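Local coordinates for protein ribonucleoside triphosphate reductase (Lactobacillus leichmannii, PDB 1L1L) that reduces ribonucleoside triphosphates to the corresponding 2'-deoxyribonucleotides as a monomeric, allosterically regulated, adenosylcobalamin-dependent class II reductase, at residues D183-S194 with K249-Y260. Sequence-based numbering, arbitrary orientation.
Sequences DLQLVVDETSES and KLILDLSDIRPY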
loop_
_atom_site.group_PDB
_atom_site.type_symbol
_atom_site.label_atom_id
_atom_site.label_comp_id
_atom_site.label_asym_id
_atom_site.label_seq_id
_atom_site.Cartn_x
_atom_site.Cartn_y
_atom_site.Cartn_z
ATOM N N ASP A 183 15.493 -27.988 -17.095
ATOM C CA ASP A 183 16.748 -27.459 -17.611
ATOM C C ASP A 183 16.356 -26.134 -18.263
ATOM O O ASP A 183 15.536 -26.113 -19.185
ATOM C CB ASP A 183 17.341 -28.408 -18.656
ATOM C CG ASP A 183 18.666 -27.913 -19.197
ATOM O OD1 ASP A 183 19.544 -27.566 -18.372
ATOM O OD2 ASP A 183 18.836 -27.869 -20.436
ATOM N N LEU A 184 16.928 -25.033 -17.786
ATOM C CA LEU A 184 16.570 -23.712 -18.307
ATOM C C LEU A 184 17.676 -22.892 -18.957
ATOM O O LEU A 184 18.765 -22.720 -18.403
ATOM C CB LEU A 184 15.943 -22.877 -17.184
ATOM C CG LEU A 184 15.538 -21.431 -17.499
ATOM C CD1 LEU A 184 14.406 -21.439 -18.500
ATOM C CD2 LEU A 184 15.116 -20.720 -16.209
ATOM N N GLN A 185 17.375 -22.366 -20.141
ATOM C CA GLN A 185 18.321 -21.525 -20.853
ATOM C C GLN A 185 17.586 -20.238 -21.187
ATOM O O GLN A 185 16.475 -20.272 -21.709
ATOM C CB GLN A 185 18.792 -22.189 -22.152
ATOM C CG GLN A 185 19.426 -23.552 -21.979
ATOM C CD GLN A 185 19.958 -24.090 -23.292
ATOM O OE1 GLN A 185 20.980 -23.621 -23.797
ATOM N NE2 GLN A 185 19.257 -25.060 -23.863
ATOM N N LEU A 186 18.203 -19.112 -20.864
ATOM C CA LEU A 186 17.607 -17.813 -21.142
ATOM C C LEU A 186 18.408 -17.192 -22.278
ATOM O O LEU A 186 19.608 -16.936 -22.142
ATOM C CB LEU A 186 17.659 -16.921 -19.896
ATOM C CG LEU A 186 16.990 -17.510 -18.646
ATOM C CD1 LEU A 186 17.069 -16.524 -17.496
ATOM C CD2 LEU A 186 15.542 -17.851 -18.957
ATOM N N VAL A 187 17.730 -16.958 -23.398
ATOM C CA VAL A 187 18.368 -16.395 -24.578
ATOM C C VAL A 187 18.134 -14.907 -24.759
ATOM O O VAL A 187 17.012 -14.419 -24.632
ATOM C CB VAL A 187 17.878 -17.088 -25.865
ATOM C CG1 VAL A 187 18.723 -16.640 -27.044
ATOM C CG2 VAL A 187 17.925 -18.585 -25.701
ATOM N N VAL A 188 19.215 -14.198 -25.054
ATOM C CA VAL A 188 19.175 -12.767 -25.322
ATOM C C VAL A 188 20.167 -12.539 -26.455
ATOM O O VAL A 188 21.369 -12.391 -26.231
ATOM C CB VAL A 188 19.584 -11.925 -24.098
ATOM C CG1 VAL A 188 19.839 -10.484 -24.522
ATOM C CG2 VAL A 188 18.472 -11.962 -23.048
ATOM N N ASP A 189 19.638 -12.531 -27.672
ATOM C CA ASP A 189 20.427 -12.345 -28.884
ATOM C C ASP A 189 21.547 -11.321 -28.774
ATOM O O ASP A 189 21.407 -10.298 -28.107
ATOM C CB ASP A 189 19.499 -11.968 -30.043
ATOM C CG ASP A 189 20.248 -11.737 -31.338
ATOM O OD1 ASP A 189 21.267 -12.418 -31.574
ATOM O OD2 ASP A 189 19.808 -10.882 -32.130
ATOM N N GLU A 190 22.660 -11.613 -29.447
ATOM C CA GLU A 190 23.827 -10.734 -29.455
ATOM C C GLU A 190 23.438 -9.329 -29.926
ATOM O O GLU A 190 24.099 -8.343 -29.593
ATOM C CB GLU A 190 24.904 -11.283 -30.401
ATOM C CG GLU A 190 25.577 -12.603 -30.002
ATOM C CD GLU A 190 24.645 -13.811 -29.997
ATOM O OE1 GLU A 190 23.586 -13.780 -30.667
ATOM O OE2 GLU A 190 24.988 -14.813 -29.331
ATOM N N THR A 191 22.354 -9.247 -30.694
ATOM C CA THR A 191 21.890 -7.975 -31.241
ATOM C C THR A 191 21.206 -7.049 -30.239
ATOM O O THR A 191 21.273 -5.826 -30.374
ATOM C CB THR A 191 20.920 -8.202 -32.426
ATOM O OG1 THR A 191 21.154 -7.198 -33.418
ATOM C CG2 THR A 191 19.447 -8.113 -31.964
ATOM N N SER A 192 20.533 -7.632 -29.252
ATOM C CA SER A 192 19.829 -6.847 -28.247
ATOM C C SER A 192 20.744 -5.798 -27.623
ATOM O O SER A 192 21.954 -5.999 -27.523
ATOM C CB SER A 192 19.277 -7.773 -27.162
ATOM O OG SER A 192 18.593 -7.038 -26.165
ATOM N N GLU A 193 20.169 -4.670 -27.218
ATOM C CA GLU A 193 20.956 -3.613 -26.590
ATOM C C GLU A 193 21.242 -4.006 -25.143
ATOM O O GLU A 193 21.939 -3.295 -24.421
ATOM C CB GLU A 193 20.194 -2.290 -26.605
ATOM C CG GLU A 193 19.749 -1.833 -27.985
ATOM C CD GLU A 193 19.008 -0.513 -27.941
ATOM O OE1 GLU A 193 18.477 -0.089 -28.993
ATOM O OE2 GLU A 193 18.963 0.105 -26.856
ATOM N N SER A 194 20.687 -5.140 -24.729
ATOM C CA SER A 194 20.859 -5.637 -23.367
ATOM C C SER A 194 21.610 -6.961 -23.345
ATOM O O SER A 194 21.591 -7.673 -22.345
ATOM C CB SER A 194 19.492 -5.833 -22.708
ATOM O OG SER A 194 18.727 -4.644 -22.762
ATOM N N LYS A 249 12.980 -29.610 -20.891
ATOM C CA LYS A 249 13.903 -28.714 -21.564
ATOM C C LYS A 249 13.165 -27.444 -21.967
ATOM O O LYS A 249 12.338 -27.459 -22.875
ATOM C CB LYS A 249 14.498 -29.397 -22.796
ATOM C CG LYS A 249 15.367 -30.600 -22.463
ATOM C CD LYS A 249 16.021 -31.190 -23.713
ATOM C CE LYS A 249 16.949 -32.345 -23.354
ATOM N NZ LYS A 249 17.652 -32.924 -24.543
ATOM N N LEU A 250 13.471 -26.348 -21.282
ATOM C CA LEU A 250 12.825 -25.071 -21.553
ATOM C C LEU A 250 13.801 -23.998 -22.013
ATOM O O LEU A 250 14.868 -23.811 -21.428
ATOM C CB LEU A 250 12.082 -24.581 -20.305
ATOM C CG LEU A 250 11.395 -23.218 -20.445
ATOM C CD1 LEU A 250 10.480 -23.238 -21.667
ATOM C CD2 LEU A 250 10.609 -22.893 -19.174
ATOM N N ILE A 251 13.424 -23.296 -23.073
ATOM C CA ILE A 251 14.245 -22.225 -23.609
ATOM C C ILE A 251 13.380 -20.975 -23.709
ATOM O O ILE A 251 12.473 -20.913 -24.532
ATOM C CB ILE A 251 14.766 -22.557 -25.017
ATOM C CG1 ILE A 251 15.500 -23.901 -25.007
ATOM C CG2 ILE A 251 15.690 -21.437 -25.490
ATOM C CD1 ILE A 251 15.861 -24.421 -26.393
ATOM N N LEU A 252 13.650 -19.991 -22.858
ATOM C CA LEU A 252 12.891 -18.742 -22.879
ATOM C C LEU A 252 13.722 -17.670 -23.584
ATOM O O LEU A 252 14.843 -17.357 -23.167
ATOM C CB LEU A 252 12.545 -18.308 -21.448
ATOM C CG LEU A 252 11.595 -19.242 -20.695
ATOM C CD1 LEU A 252 11.379 -18.732 -19.277
ATOM C CD2 LEU A 252 10.264 -19.329 -21.427
ATOM N N ASP A 253 13.167 -17.121 -24.661
ATOM C CA ASP A 253 13.847 -16.098 -25.454
ATOM C C ASP A 253 13.366 -14.694 -25.059
ATOM O O ASP A 253 12.202 -14.354 -25.280
ATOM C CB ASP A 253 13.559 -16.337 -26.943
ATOM C CG ASP A 253 14.513 -15.595 -27.853
ATOM O OD1 ASP A 253 14.836 -14.427 -27.557
ATOM O OD2 ASP A 253 14.932 -16.175 -28.879
ATOM N N LEU A 254 14.261 -13.893 -24.478
ATOM C CA LEU A 254 13.928 -12.528 -24.048
ATOM C C LEU A 254 14.670 -11.504 -24.914
ATOM O O LEU A 254 15.079 -10.444 -24.429
ATOM C CB LEU A 254 14.334 -12.308 -22.581
ATOM C CG LEU A 254 14.255 -13.472 -21.587
ATOM C CD1 LEU A 254 14.449 -12.924 -20.179
ATOM C CD2 LEU A 254 12.923 -14.190 -21.695
ATOM N N SER A 255 14.857 -11.826 -26.189
ATOM C CA SER A 255 15.568 -10.926 -27.095
ATOM C C SER A 255 14.750 -9.678 -27.416
ATOM O O SER A 255 15.309 -8.645 -27.788
ATOM C CB SER A 255 15.926 -11.656 -28.397
ATOM O OG SER A 255 16.798 -12.754 -28.158
ATOM N N ASP A 256 13.431 -9.773 -27.262
ATOM C CA ASP A 256 12.538 -8.650 -27.558
ATOM C C ASP A 256 12.270 -7.730 -26.382
ATOM O O ASP A 256 11.722 -6.642 -26.553
ATOM C CB ASP A 256 11.201 -9.159 -28.095
ATOM C CG ASP A 256 11.325 -9.744 -29.486
ATOM O OD1 ASP A 256 12.129 -9.202 -30.271
ATOM O OD2 ASP A 256 10.620 -10.734 -29.795
ATOM N N ILE A 257 12.642 -8.158 -25.181
ATOM C CA ILE A 257 12.408 -7.322 -24.015
ATOM C C ILE A 257 13.150 -5.995 -24.161
ATOM O O ILE A 257 14.341 -5.972 -24.468
ATOM C CB ILE A 257 12.865 -8.020 -22.720
ATOM C CG1 ILE A 257 12.193 -9.390 -22.611
ATOM C CG2 ILE A 257 12.512 -7.166 -21.518
ATOM C CD1 ILE A 257 10.691 -9.348 -22.736
ATOM N N ARG A 258 12.433 -4.895 -23.945
ATOM C CA ARG A 258 13.018 -3.561 -24.065
ATOM C C ARG A 258 14.124 -3.332 -23.044
ATOM O O ARG A 258 14.038 -3.777 -21.902
ATOM C CB ARG A 258 11.939 -2.486 -23.892
ATOM C CG ARG A 258 11.471 -2.305 -22.458
ATOM C CD ARG A 258 10.208 -1.462 -22.385
ATOM N NE ARG A 258 9.133 -2.057 -23.167
ATOM C CZ ARG A 258 7.863 -1.671 -23.113
ATOM N NH1 ARG A 258 7.499 -0.682 -22.306
ATOM N NH2 ARG A 258 6.957 -2.273 -23.868
ATOM N N PRO A 259 15.170 -2.601 -23.441
ATOM C CA PRO A 259 16.317 -2.290 -22.588
ATOM C C PRO A 259 16.021 -1.380 -21.404
ATOM O O PRO A 259 14.935 -0.815 -21.280
ATOM C CB PRO A 259 17.302 -1.662 -23.563
ATOM C CG PRO A 259 16.392 -0.931 -24.511
ATOM C CD PRO A 259 15.318 -1.971 -24.766
ATOM N N TYR A 260 17.015 -1.251 -20.535
ATOM C CA TYR A 260 16.914 -0.425 -19.346
ATOM C C TYR A 260 16.773 1.055 -19.698
ATOM O O TYR A 260 17.482 1.571 -20.561
ATOM C CB TYR A 260 18.149 -0.665 -18.472
ATOM C CG TYR A 260 18.357 0.338 -17.363
ATOM C CD1 TYR A 260 18.966 1.565 -17.617
ATOM C CD2 TYR A 260 17.969 0.052 -16.055
ATOM C CE1 TYR A 260 19.190 2.480 -16.601
ATOM C CE2 TYR A 260 18.187 0.964 -15.028
ATOM C CZ TYR A 260 18.801 2.174 -15.308
ATOM O OH TYR A 260 19.038 3.080 -14.299
HETATM O O HOH W 1 16.310 -7.975 -24.636
HETATM O O HOH W 2 16.883 -4.832 -24.802
HETATM O O HOH W 3 19.254 -3.377 -20.685
#
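Val187 closes a parallel strand ladder against 249-253: its N donates to Leu252 O (2.9 Å) and its O accepts from Leu254 N (2.8 Å). Upstream, Gln185 bonds the same way to Leu250 and Leu252. One face carries leucines, whose apolar branches suit a surface covered by helices: Leu184 CD1 lies 4.1 Å from Leu252 CD1, and Leu186 CD2 sits alongside Leu252 CB. On the other, beta-branched Val187 and Ile251 suit extended backbone, and their CG2 methyls meet at 3.6 Å.

Beyond the ladder, Ser255 takes over. Its OG accepts from Asp189 N at 2.9 Å in a nearly straight bond and donates to Asp253 OD1 at 2.6 Å. With OG anti to its own carbonyl carbon (chi1 -62°), the hydroxyl lies beside Ser255 N, so both can reach that carboxylate oxygen, the N-H making an Asx turn; OD1 also pairs with Arg219. Farther along, water 2 links Ser194 OG to Ile257 O, while Ser194 OG rests on Pro259.

Outside, helices 224-236 and 275-289 cover the leucine face, and strand 216-219 extends the sheet beyond 249-253, within the insertion domain of B12-dependent ribonucleotide reductases. The Ser255 hydroxyl thus gives the N-H of Asp189 an acceptor just past the ladder; the negative charge of Asp253, probably stabilised by Arg219, would polarise that hydroxyl and make it a better acceptor.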